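Local atomic coordinates of methyl-coenzyme M reductase gamma subunit (Methermicoccus shengliensis DSM 18856, PDB entry 7NKG), a protein that forms part of methyl-coenzyme M reductase, the nickel enzyme that holds factor 430 and coenzyme M and catalyses reaction of methyl-coenzyme M with coenzyme B, releasing methane. Residues S103-A106 with A107-R111; N220-F223 with R224-S227. All coordinates share one frame; numbering follows the deposited sequence.

Contact 1: residues S103-A106 with A107-R111; sequences SYYA and AINHR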
loop_
_atom_site.group_PDB
_atom_site.type_symbol
_atom_site.label_atom_id
_atom_site.label_comp_id
_atom_site.label_asym_id
_atom_site.label_seq_id
_atom_site.Cartn_x
_atom_site.Cartn_y
_atom_site.Cartn_z
ATOM N N SER C 103 -36.341 -8.273 15.919
ATOM C CA SER C 103 -36.084 -7.153 15.023
ATOM C C SER C 103 -37.270 -6.904 14.079
ATOM O O SER C 103 -37.618 -5.749 13.868
ATOM C CB SER C 103 -34.800 -7.372 14.228
ATOM O OG SER C 103 -33.676 -7.325 15.089
ATOM N N TYR C 104 -37.916 -7.967 13.548
ATOM C CA TYR C 104 -39.087 -7.771 12.670
ATOM C C TYR C 104 -40.240 -7.179 13.468
ATOM O O TYR C 104 -40.931 -6.268 12.980
ATOM C CB TYR C 104 -39.553 -9.090 12.026
ATOM C CG TYR C 104 -38.512 -9.804 11.188
ATOM C CD1 TYR C 104 -37.549 -9.096 10.479
ATOM C CD2 TYR C 104 -38.449 -11.189 11.157
ATOM C CE1 TYR C 104 -36.581 -9.748 9.726
ATOM C CE2 TYR C 104 -37.456 -11.853 10.446
ATOM C CZ TYR C 104 -36.521 -11.131 9.728
ATOM O OH TYR C 104 -35.544 -11.803 9.020
ATOM N N TYR C 105 -40.433 -7.641 14.724
ATOM C CA TYR C 105 -41.468 -7.063 15.589
ATOM C C TYR C 105 -41.246 -5.536 15.743
ATOM O O TYR C 105 -42.187 -4.768 15.602
ATOM C CB TYR C 105 -41.470 -7.735 16.983
ATOM C CG TYR C 105 -42.263 -6.936 17.995
ATOM C CD1 TYR C 105 -43.649 -6.900 17.944
ATOM C CD2 TYR C 105 -41.628 -6.063 18.871
ATOM C CE1 TYR C 105 -44.383 -6.086 18.797
ATOM C CE2 TYR C 105 -42.349 -5.221 19.703
ATOM C CZ TYR C 105 -43.727 -5.215 19.645
ATOM O OH TYR C 105 -44.447 -4.384 20.472
ATOM N N ALA C 106 -40.002 -5.129 16.022
ATOM C CA ALA C 106 -39.687 -3.723 16.221
ATOM C C ALA C 106 -39.857 -2.931 14.924
ATOM O O ALA C 106 -40.493 -1.876 14.938
ATOM C CB ALA C 106 -38.263 -3.580 16.750
ATOM N N ALA C 107 -39.345 -3.453 13.797
ATOM C CA ALA C 107 -39.421 -2.772 12.502
ATOM C C ALA C 107 -40.855 -2.581 12.019
ATOM O O ALA C 107 -41.143 -1.586 11.347
ATOM C CB ALA C 107 -38.624 -3.550 11.468
ATOM N N ILE C 108 -41.753 -3.516 12.344
ATOM C CA ILE C 108 -43.138 -3.424 11.891
ATOM C C ILE C 108 -44.025 -2.606 12.821
ATOM O O ILE C 108 -44.924 -1.895 12.347
ATOM C CB ILE C 108 -43.730 -4.854 11.658
ATOM C CG1 ILE C 108 -42.989 -5.580 10.508
ATOM C CG2 ILE C 108 -45.245 -4.782 11.354
ATOM C CD1 ILE C 108 -43.165 -7.089 10.509
ATOM N N ASN C 109 -43.844 -2.768 14.136
ATOM C CA ASN C 109 -44.762 -2.199 15.118
ATOM C C ASN C 109 -44.300 -0.944 15.855
ATOM O O ASN C 109 -45.125 -0.355 16.560
ATOM C CB ASN C 109 -45.101 -3.284 16.117
ATOM C CG ASN C 109 -45.742 -4.455 15.406
ATOM O OD1 ASN C 109 -46.920 -4.387 15.025
ATOM N ND2 ASN C 109 -44.981 -5.499 15.135
ATOM N N HIS C 110 -43.028 -0.538 15.721
ATOM C CA HIS C 110 -42.550 0.655 16.423
ATOM C C HIS C 110 -41.934 1.651 15.449
ATOM O O HIS C 110 -41.250 1.252 14.511
ATOM C CB HIS C 110 -41.536 0.248 17.501
ATOM C CG HIS C 110 -42.176 -0.483 18.643
ATOM N ND1 HIS C 110 -42.587 0.181 19.779
ATOM C CD2 HIS C 110 -42.519 -1.789 18.756
ATOM C CE1 HIS C 110 -43.145 -0.737 20.561
ATOM N NE2 HIS C 110 -43.133 -1.935 19.982
ATOM N N ARG C 111 -42.203 2.941 15.656
ATOM C CA ARG C 111 -41.662 3.982 14.787
ATOM C C ARG C 111 -40.293 4.432 15.266
ATOM O O ARG C 111 -40.035 4.410 16.471
ATOM C CB ARG C 111 -42.574 5.208 14.765
ATOM C CG ARG C 111 -44.029 4.889 14.465
ATOM C CD ARG C 111 -44.892 6.107 14.400
ATOM N NE ARG C 111 -44.470 6.961 13.282
ATOM C CZ ARG C 111 -44.114 8.249 13.333
ATOM N NH1 ARG C 111 -44.128 8.917 14.486
ATOM N NH2 ARG C 111 -43.745 8.881 12.232
#
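Ala107 and Ser103 meet through the backbone, Ala107 N donating to Ser103 O at 2.9 Å within helix 99-109. Ile108 N repeats the pattern on Tyr104 O, while the Ile108 CD1 methyl reaches back alongside Tyr104 CB at 4.4 Å; Met22 of helix 13-23 packs on both. Asn109 grips Tyr105 O twice. Its backbone N makes the regular helical bond, and its ND2 comes in on a carbonyl lone pair, 2.9 Å from Tyr105 O and nearly within its own amide plane. The same ND2 lies 3.4 Å from Tyr105 CD1, with amide and phenol planes 25° apart, and it also donates to Met22 O. His110 N closes the helix on Ala106 O at 3.0 Å, just where the chain leaves helical torsions. The His110 imidazole meets Tyr105 OH at its edge, NE2 to OH 2.8 Å, a hydrogen bond either could donate. Tyr105 reaches it because CG is anti to its backbone N (chi1 165°), carrying the ring toward the helix C-terminus, its plane 66° from the imidazole's, where Tyr134 and Met137 of helix 128-140 cover it. Replacing Tyr105 by a phenylalanine would probably leave His110 NE2 without this mate, the imidazole then held mainly by packing, including its edge-to-face pair with Tyr134. Chemically, side chains as well as backbone tie the helix terminus, and two buried polar atoms, Tyr105 OH and His110 NE2, satisfy each other.

Contact 2: residues N220-F223 with R224-S227; sequences NVPF and RSDS
Pro222 O and Ser225 meet by two hydrogen bonds in two overlapping beta turns, 222-225 and 223-226, which an inverse gamma turn centred on Asp226 joins to helix 227-245. The two donors take different approaches to the same oxygen. Ser225 OG reaches Pro222 O at 2.7 Å, in the carbonyl plane and on a lone pair. By contrast, Ser225 N stands 3.0 Å from Pro222 O and well above that plane, 63° out of it. The serine OG sits between its own backbone N and carbonyl carbon (chi1 77°), which turns it back onto Pro222 O. The proline ring flanks the hydroxyl, Pro222 CD being 3.8 Å from Ser225 OG. Val221 CG1 borders Ser225 OG more loosely, at 4.2 Å. One residue further on, Asp226 N closes the second turn on Phe223 O at 3.1 Å.

Beyond this shell, Tyr216 does double duty: it meets the Phe223 ring edge-to-face and binds Asp226 OD2, which Thr12 OG1 also holds, while OD1 accepts from Asn11 N. Val229 and Val230 of helix 227-245 pack on Phe223, and Arg224 NH2 reaches out to a salt bridge with an acidic side chain of another protein chain. At the entry to the helix, the gamma turn itself is closed by a weak bond from Ser227 N to Ser225 O, 3.2 Å long.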
loop_
_atom_site.group_PDB
_atom_site.type_symbol
_atom_site.label_atom_id
_atom_site.label_comp_id
_atom_site.label_asym_id
_atom_site.label_seq_id
_atom_site.Cartn_x
_atom_site.Cartn_y
_atom_site.Cartn_z
ATOM N N ASN C 220 -38.808 -30.724 18.230
ATOM C CA ASN C 220 -40.057 -30.032 18.523
ATOM C C ASN C 220 -40.800 -29.867 17.184
ATOM O O ASN C 220 -41.611 -30.729 16.847
ATOM C CB ASN C 220 -39.816 -28.702 19.272
ATOM C CG ASN C 220 -41.104 -27.959 19.539
ATOM O OD1 ASN C 220 -42.127 -28.569 19.887
ATOM N ND2 ASN C 220 -41.097 -26.640 19.394
ATOM N N VAL C 221 -40.476 -28.823 16.392
ATOM C CA VAL C 221 -41.060 -28.577 15.087
ATOM C C VAL C 221 -39.853 -28.471 14.163
ATOM O O VAL C 221 -39.187 -27.432 14.167
ATOM C CB VAL C 221 -41.891 -27.285 15.081
ATOM C CG1 VAL C 221 -42.330 -26.931 13.664
ATOM C CG2 VAL C 221 -43.103 -27.414 16.006
ATOM N N PRO C 222 -39.469 -29.553 13.464
ATOM C CA PRO C 222 -38.268 -29.474 12.621
ATOM C C PRO C 222 -38.405 -28.461 11.492
ATOM O O PRO C 222 -39.472 -28.336 10.872
ATOM C CB PRO C 222 -38.117 -30.894 12.065
ATOM C CG PRO C 222 -38.940 -31.765 12.975
ATOM C CD PRO C 222 -40.075 -30.901 13.411
ATOM N N PHE C 223 -37.318 -27.757 11.193
ATOM C CA PHE C 223 -37.271 -26.801 10.080
ATOM C C PHE C 223 -37.644 -27.506 8.758
ATOM O O PHE C 223 -38.423 -26.984 7.967
ATOM C CB PHE C 223 -35.850 -26.218 9.969
ATOM C CG PHE C 223 -35.614 -25.386 8.733
ATOM C CD1 PHE C 223 -36.324 -24.217 8.519
ATOM C CD2 PHE C 223 -34.647 -25.746 7.810
ATOM C CE1 PHE C 223 -36.078 -23.428 7.403
ATOM C CE2 PHE C 223 -34.414 -24.965 6.681
ATOM C CZ PHE C 223 -35.122 -23.806 6.491
ATOM N N ARG C 224 -37.109 -28.724 8.581
ATOM C CA ARG C 224 -37.352 -29.573 7.412
ATOM C C ARG C 224 -38.863 -29.806 7.174
ATOM O O ARG C 224 -39.277 -29.966 6.027
ATOM C CB ARG C 224 -36.673 -30.937 7.642
ATOM C CG ARG C 224 -36.523 -31.823 6.417
ATOM C CD ARG C 224 -36.160 -33.229 6.856
ATOM N NE ARG C 224 -34.820 -33.325 7.451
ATOM C CZ ARG C 224 -33.683 -33.461 6.766
ATOM N NH1 ARG C 224 -33.689 -33.441 5.434
ATOM N NH2 ARG C 224 -32.528 -33.580 7.404
ATOM N N SER C 225 -39.672 -29.853 8.246
ATOM C CA SER C 225 -41.105 -30.118 8.136
ATOM C C SER C 225 -41.937 -28.950 7.605
ATOM O O SER C 225 -43.086 -29.180 7.222
ATOM C CB SER C 225 -41.660 -30.563 9.484
ATOM O OG SER C 225 -41.846 -29.483 10.384
ATOM N N ASP C 226 -41.424 -27.696 7.652
ATOM C CA ASP C 226 -42.206 -26.558 7.165
ATOM C C ASP C 226 -41.822 -26.329 5.711
ATOM O O ASP C 226 -41.044 -25.430 5.378
ATOM C CB ASP C 226 -41.993 -25.310 8.047
ATOM C CG ASP C 226 -43.231 -24.440 8.201
ATOM O OD1 ASP C 226 -44.168 -24.589 7.384
ATOM O OD2 ASP C 226 -43.282 -23.654 9.161
ATOM N N SER C 227 -42.368 -27.190 4.839
ATOM C CA SER C 227 -42.069 -27.210 3.404
ATOM C C SER C 227 -42.105 -25.833 2.720
ATOM O O SER C 227 -41.214 -25.545 1.924
ATOM C CB SER C 227 -43.028 -28.154 2.687
ATOM O OG SER C 227 -43.050 -29.412 3.340
#

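Both contacts illustrate how a chain enters or leaves a helix, and they do so in series. Contact 1 ends helix 99-109; contact 2, over a hundred residues later, leads from the loop after helix 206-212 into the long helix 227-245. Their centres lie about 26 Å apart and their nearest atoms about 12 Å, so they do not touch. Contact 1 is buried, about 9 Å from the chain centre, whereas contact 2 lies about 24 Å out. Helix 13-23 packs against parts of each, and both meet other protein chains, consistent with a subunit built into a larger assembly. The Ser103 side chain lies about 12 Å from factor 430, too far to touch.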